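Suppressor protein MPT5 (PDB 5BZ1) binds specific UGUA-containing sequences in the 3'-UTRs of target mRNAs through its Pumilio-repeat domain and regulates their expression after transcription. Local coordinates at residues Q194-S199 / K226-Y231; E76-L81 / E112-L117. All blocks are in the same frame, centred on the assembly; numbering follows the deposited sequence.

Interaction 1 (Q194-S199 / K226-Y231); sequences QIFKIS and KELDFY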
# COMPACT_ATOMS: atom_id res chain seq x y z
N GLN A 194 9.47 -11.22 -1.39
CA GLN A 194 8.68 -10.45 -2.35
C GLN A 194 8.83 -8.94 -2.10
O GLN A 194 8.84 -8.16 -3.05
CB GLN A 194 7.20 -10.86 -2.30
CG GLN A 194 6.90 -12.24 -2.90
CD GLN A 194 5.50 -12.73 -2.57
OE1 GLN A 194 4.90 -12.31 -1.58
NE2 GLN A 194 4.97 -13.63 -3.39
N ILE A 195 8.95 -8.55 -0.84
CA ILE A 195 9.20 -7.16 -0.48
C ILE A 195 10.55 -6.70 -1.04
O ILE A 195 10.66 -5.59 -1.57
CB ILE A 195 9.18 -6.94 1.05
CG1 ILE A 195 7.80 -7.27 1.63
CG2 ILE A 195 9.56 -5.51 1.41
CD1 ILE A 195 7.73 -7.18 3.14
N PHE A 196 11.55 -7.56 -0.92
CA PHE A 196 12.90 -7.28 -1.43
C PHE A 196 12.90 -6.95 -2.92
O PHE A 196 13.48 -5.94 -3.33
CB PHE A 196 13.82 -8.48 -1.19
CG PHE A 196 14.32 -8.60 0.22
CD1 PHE A 196 14.14 -7.56 1.12
CD2 PHE A 196 14.97 -9.75 0.64
CE1 PHE A 196 14.60 -7.67 2.42
CE2 PHE A 196 15.43 -9.87 1.94
CZ PHE A 196 15.25 -8.82 2.83
N LYS A 197 12.25 -7.80 -3.72
CA LYS A 197 12.20 -7.61 -5.17
C LYS A 197 11.58 -6.27 -5.54
O LYS A 197 12.03 -5.60 -6.47
CB LYS A 197 11.44 -8.77 -5.83
CG LYS A 197 12.27 -10.04 -5.97
CD LYS A 197 11.39 -11.27 -6.16
CE LYS A 197 10.53 -11.18 -7.41
NZ LYS A 197 11.33 -11.18 -8.66
N ILE A 198 10.54 -5.88 -4.80
CA ILE A 198 9.86 -4.61 -5.04
C ILE A 198 10.72 -3.43 -4.57
O ILE A 198 10.78 -2.40 -5.24
CB ILE A 198 8.49 -4.58 -4.34
CG1 ILE A 198 7.61 -5.72 -4.87
CG2 ILE A 198 7.80 -3.24 -4.53
CD1 ILE A 198 6.23 -5.79 -4.22
N SER A 199 11.39 -3.61 -3.44
CA SER A 199 12.26 -2.57 -2.89
C SER A 199 13.45 -2.24 -3.79
O SER A 199 13.85 -1.08 -3.90
CB SER A 199 12.75 -2.98 -1.50
OG SER A 199 13.83 -2.16 -1.09
N LYS A 226 10.50 -3.03 9.64
CA LYS A 226 11.71 -3.23 10.43
C LYS A 226 12.70 -4.22 9.81
O LYS A 226 13.91 -4.05 9.93
CB LYS A 226 11.35 -3.67 11.85
CG LYS A 226 10.44 -2.69 12.58
CD LYS A 226 10.01 -3.22 13.93
CE LYS A 226 9.16 -2.20 14.68
NZ LYS A 226 8.99 -2.55 16.13
N GLU A 227 12.18 -5.25 9.15
CA GLU A 227 13.02 -6.27 8.54
C GLU A 227 13.87 -5.72 7.38
O GLU A 227 14.77 -6.41 6.89
CB GLU A 227 12.18 -7.45 8.05
CG GLU A 227 11.44 -8.21 9.16
CD GLU A 227 10.18 -7.51 9.64
OE1 GLU A 227 9.86 -6.42 9.12
OE2 GLU A 227 9.52 -8.05 10.55
N LEU A 228 13.59 -4.49 6.96
CA LEU A 228 14.34 -3.85 5.88
C LEU A 228 15.47 -2.96 6.40
O LEU A 228 16.32 -2.52 5.63
CB LEU A 228 13.40 -3.02 5.00
CG LEU A 228 12.24 -3.72 4.30
CD1 LEU A 228 11.54 -2.78 3.33
CD2 LEU A 228 12.72 -4.97 3.59
N ASP A 229 15.46 -2.70 7.71
CA ASP A 229 16.41 -1.78 8.34
C ASP A 229 17.87 -2.03 7.94
O ASP A 229 18.63 -1.09 7.71
CB ASP A 229 16.29 -1.85 9.87
CG ASP A 229 15.00 -1.22 10.38
OD1 ASP A 229 14.13 -0.86 9.56
OD2 ASP A 229 14.86 -1.09 11.62
N PHE A 230 18.25 -3.30 7.84
CA PHE A 230 19.66 -3.68 7.64
C PHE A 230 20.28 -3.17 6.33
O PHE A 230 21.50 -3.09 6.22
CB PHE A 230 19.84 -5.20 7.77
CG PHE A 230 19.38 -5.98 6.57
CD1 PHE A 230 20.29 -6.44 5.63
CD2 PHE A 230 18.03 -6.25 6.38
CE1 PHE A 230 19.87 -7.16 4.53
CE2 PHE A 230 17.60 -6.97 5.27
CZ PHE A 230 18.52 -7.42 4.34
N TYR A 231 19.44 -2.82 5.36
CA TYR A 231 19.94 -2.30 4.09
C TYR A 231 19.31 -0.97 3.67
O TYR A 231 19.97 -0.13 3.07
CB TYR A 231 19.77 -3.33 2.96
CG TYR A 231 18.37 -3.38 2.40
CD1 TYR A 231 18.04 -2.73 1.22
CD2 TYR A 231 17.37 -4.09 3.05
CE1 TYR A 231 16.77 -2.78 0.71
CE2 TYR A 231 16.10 -4.15 2.55
CZ TYR A 231 15.80 -3.49 1.38
OH TYR A 231 14.52 -3.56 0.90
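Phe196 and Ser199 of one Pumilio repeat meet Leu228, Phe230 and Tyr231 of the next, joining repeats 5 and 6 of the all-helical PUF scaffold. The 194-199 side is regular helix, while 226-231 runs through a turn into the beginning of helix 229-240. Phe196 reaches across with the far end of its ring: CE1 lies 3.5 Å from Leu228 CD2, which sits at the ring edge, and the two side chains slide past each other in opposite directions. Leu228 also touches Ile195, its CD2 lying 3.9 Å from Ile195 CG2; with CG2 anti to the backbone N, Ile195 directs this methyl at both leucine methyls.

Among the aromatic groups, Phe196 CZ approaches the edge of the Phe230 ring, 3.9 Å from Phe230 CE2, and these side chains cross at about a right angle. The Tyr231 ring is turned 88° to the Phe196 ring, with centroids 5.8 Å apart, an oblique pairing in which Tyr231 CE2 nears Phe196 CE1. An alanine in place of Phe196 would probably open a gap between helix 194-199 and Leu228, Phe230 and Tyr231 and leave the Phe230 edge without this aromatic neighbour.

The one polar link across the two segments joins hydroxyls. Ser199 is buried, and its OG is anti to the backbone N (chi1 166°). Close to the plane of the tyrosine ring, Ser199 OG and Tyr231 OH share a short hydrogen bond of 2.5 Å, in which either could be the donor.

Interaction 2 (E76-L81 / E112-L117); sequences EQKTLL and EVQIDL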
# COMPACT_ATOMS: atom_id res chain seq x y z
N GLU A 76 -18.84 -28.08 -6.75
CA GLU A 76 -18.83 -28.46 -8.16
C GLU A 76 -19.36 -27.33 -9.04
O GLU A 76 -18.75 -26.98 -10.05
CB GLU A 76 -19.67 -29.72 -8.39
CG GLU A 76 -18.85 -31.00 -8.50
CD GLU A 76 -19.63 -32.14 -9.13
OE1 GLU A 76 -20.87 -32.17 -8.98
OE2 GLU A 76 -19.00 -33.00 -9.77
N GLN A 77 -20.50 -26.76 -8.65
CA GLN A 77 -21.12 -25.67 -9.40
C GLN A 77 -20.23 -24.43 -9.48
O GLN A 77 -20.14 -23.79 -10.53
CB GLN A 77 -22.49 -25.31 -8.82
CG GLN A 77 -23.61 -26.30 -9.16
CD GLN A 77 -24.87 -26.07 -8.33
OE1 GLN A 77 -24.82 -25.51 -7.24
NE2 GLN A 77 -26.01 -26.52 -8.86
N LYS A 78 -19.56 -24.09 -8.38
CA LYS A 78 -18.71 -22.90 -8.37
C LYS A 78 -17.43 -23.11 -9.18
O LYS A 78 -16.95 -22.18 -9.84
CB LYS A 78 -18.38 -22.46 -6.93
CG LYS A 78 -17.50 -21.21 -6.87
CD LYS A 78 -17.44 -20.63 -5.46
CE LYS A 78 -18.78 -20.03 -5.05
NZ LYS A 78 -18.90 -19.91 -3.58
N THR A 79 -16.89 -24.32 -9.14
CA THR A 79 -15.71 -24.66 -9.94
C THR A 79 -16.01 -24.56 -11.44
O THR A 79 -15.20 -24.04 -12.21
CB THR A 79 -15.19 -26.07 -9.59
OG1 THR A 79 -14.79 -26.10 -8.21
CG2 THR A 79 -14.00 -26.44 -10.46
N LEU A 80 -17.18 -25.03 -11.85
CA LEU A 80 -17.58 -24.95 -13.25
C LEU A 80 -17.78 -23.49 -13.68
O LEU A 80 -17.38 -23.11 -14.78
CB LEU A 80 -18.85 -25.77 -13.51
CG LEU A 80 -19.39 -25.75 -14.94
CD1 LEU A 80 -18.29 -26.10 -15.93
CD2 LEU A 80 -20.57 -26.71 -15.09
N LEU A 81 -18.39 -22.69 -12.81
CA LEU A 81 -18.56 -21.25 -13.06
C LEU A 81 -17.21 -20.58 -13.29
O LEU A 81 -17.04 -19.81 -14.24
CB LEU A 81 -19.29 -20.58 -11.89
CG LEU A 81 -19.18 -19.05 -11.77
CD1 LEU A 81 -19.82 -18.36 -12.96
CD2 LEU A 81 -19.81 -18.55 -10.48
N GLU A 112 -8.58 -24.89 -3.23
CA GLU A 112 -7.37 -24.50 -3.94
C GLU A 112 -7.54 -24.55 -5.46
O GLU A 112 -6.99 -23.71 -6.19
CB GLU A 112 -6.23 -25.44 -3.53
CG GLU A 112 -4.85 -25.03 -4.03
CD GLU A 112 -4.06 -24.26 -3.00
OE1 GLU A 112 -4.66 -23.85 -1.98
OE2 GLU A 112 -2.84 -24.06 -3.19
N VAL A 113 -8.29 -25.54 -5.93
CA VAL A 113 -8.56 -25.70 -7.36
C VAL A 113 -9.16 -24.42 -7.94
O VAL A 113 -8.72 -23.93 -8.98
CB VAL A 113 -9.50 -26.89 -7.63
CG1 VAL A 113 -9.92 -26.93 -9.09
CG2 VAL A 113 -8.82 -28.19 -7.23
N GLN A 114 -10.17 -23.87 -7.26
CA GLN A 114 -10.82 -22.64 -7.70
C GLN A 114 -9.86 -21.45 -7.67
O GLN A 114 -9.87 -20.62 -8.58
CB GLN A 114 -12.04 -22.36 -6.83
CG GLN A 114 -13.21 -23.32 -7.06
CD GLN A 114 -14.30 -23.18 -6.01
OE1 GLN A 114 -14.31 -22.22 -5.24
NE2 GLN A 114 -15.21 -24.16 -5.96
N ILE A 115 -9.05 -21.37 -6.62
CA ILE A 115 -8.09 -20.28 -6.49
C ILE A 115 -7.07 -20.32 -7.63
O ILE A 115 -6.78 -19.29 -8.24
CB ILE A 115 -7.38 -20.31 -5.12
CG1 ILE A 115 -8.38 -20.01 -4.00
CG2 ILE A 115 -6.23 -19.31 -5.07
CD1 ILE A 115 -7.82 -20.18 -2.60
N ASP A 116 -6.55 -21.50 -7.93
CA ASP A 116 -5.56 -21.66 -8.99
C ASP A 116 -6.12 -21.34 -10.39
O ASP A 116 -5.41 -20.82 -11.24
CB ASP A 116 -4.94 -23.06 -8.95
CG ASP A 116 -3.99 -23.23 -7.79
OD1 ASP A 116 -3.56 -22.21 -7.21
OD2 ASP A 116 -3.65 -24.39 -7.46
N LEU A 117 -7.40 -21.65 -10.62
CA LEU A 117 -8.06 -21.28 -11.87
C LEU A 117 -8.11 -19.76 -12.04
O LEU A 117 -7.77 -19.23 -13.09
CB LEU A 117 -9.47 -21.86 -11.93
CG LEU A 117 -9.57 -23.34 -12.29
CD1 LEU A 117 -11.00 -23.83 -12.14
CD2 LEU A 117 -9.07 -23.59 -13.70
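Lys78 NZ is gripped by two backbone carbonyls, Cys70 O and Thr108 O, while its aliphatic stem lies against Gln114 of the neighbouring helix. The lysine starts with CG anti to the backbone N (chi1 -179°) and bends at chi3, and its chain crosses that of Gln114 at about a right angle. Lys78 CD comes to 3.5 Å from Gln114 OE1, a packing contact; the polar partner of that oxygen is the backbone N of Asp110, which fixes the oxygen end of the amide.

Gln114 is buried and extends straight beyond CG, so its amide reaches the 76-81 helix. There NE2 stands 3.0 Å from Thr79 OG1, and the glutamine CG packs 3.4 Å from the same oxygen. Thr79 OG1 is hydrogen-bonded to Ala75 O, one turn back in its own helix.

The other branch of the threonine is apolar. Thr79 CG2 faces Val113 CG1 at 4.3 Å, and it lies equally far from Leu117 CD1, so the methyl looks toward residues one turn apart on the opposing helix. Leu117 also touches the side chains of Ile82 and Gln83 of helix 75-85.

The axes of segments 76-81 and 112-117 run nearly parallel, 11° apart in direction, with a closest approach of 9.8 Å; Thr79 and Gln114 hold the closest CA pair, at 5.7 Å. Such side-by-side packing of like-directed helices from successive repeats, here Pumilio 2 and 3, is characteristic of the PUF solenoid.

Interaction 2 comes first along the chain and is complete before interaction 1 begins. It joins repeats 2 and 3 through helices 75-85 and 112-121, whereas interaction 1 joins repeats 5 and 6 through helix 192-204 and the turn and start of helix 229-240. Their centres are 34 Å apart and their nearest atoms about 13 Å, so they do not touch; they also share no helix. Both belong to the same PUM-HD, and each comes no nearer than about 14 Å to the bound RNA. They are thus separate joints between consecutive repeats in one elongated solenoid, where the way each repeat sits on the next probably helps set the curvature along which the RNA is bound.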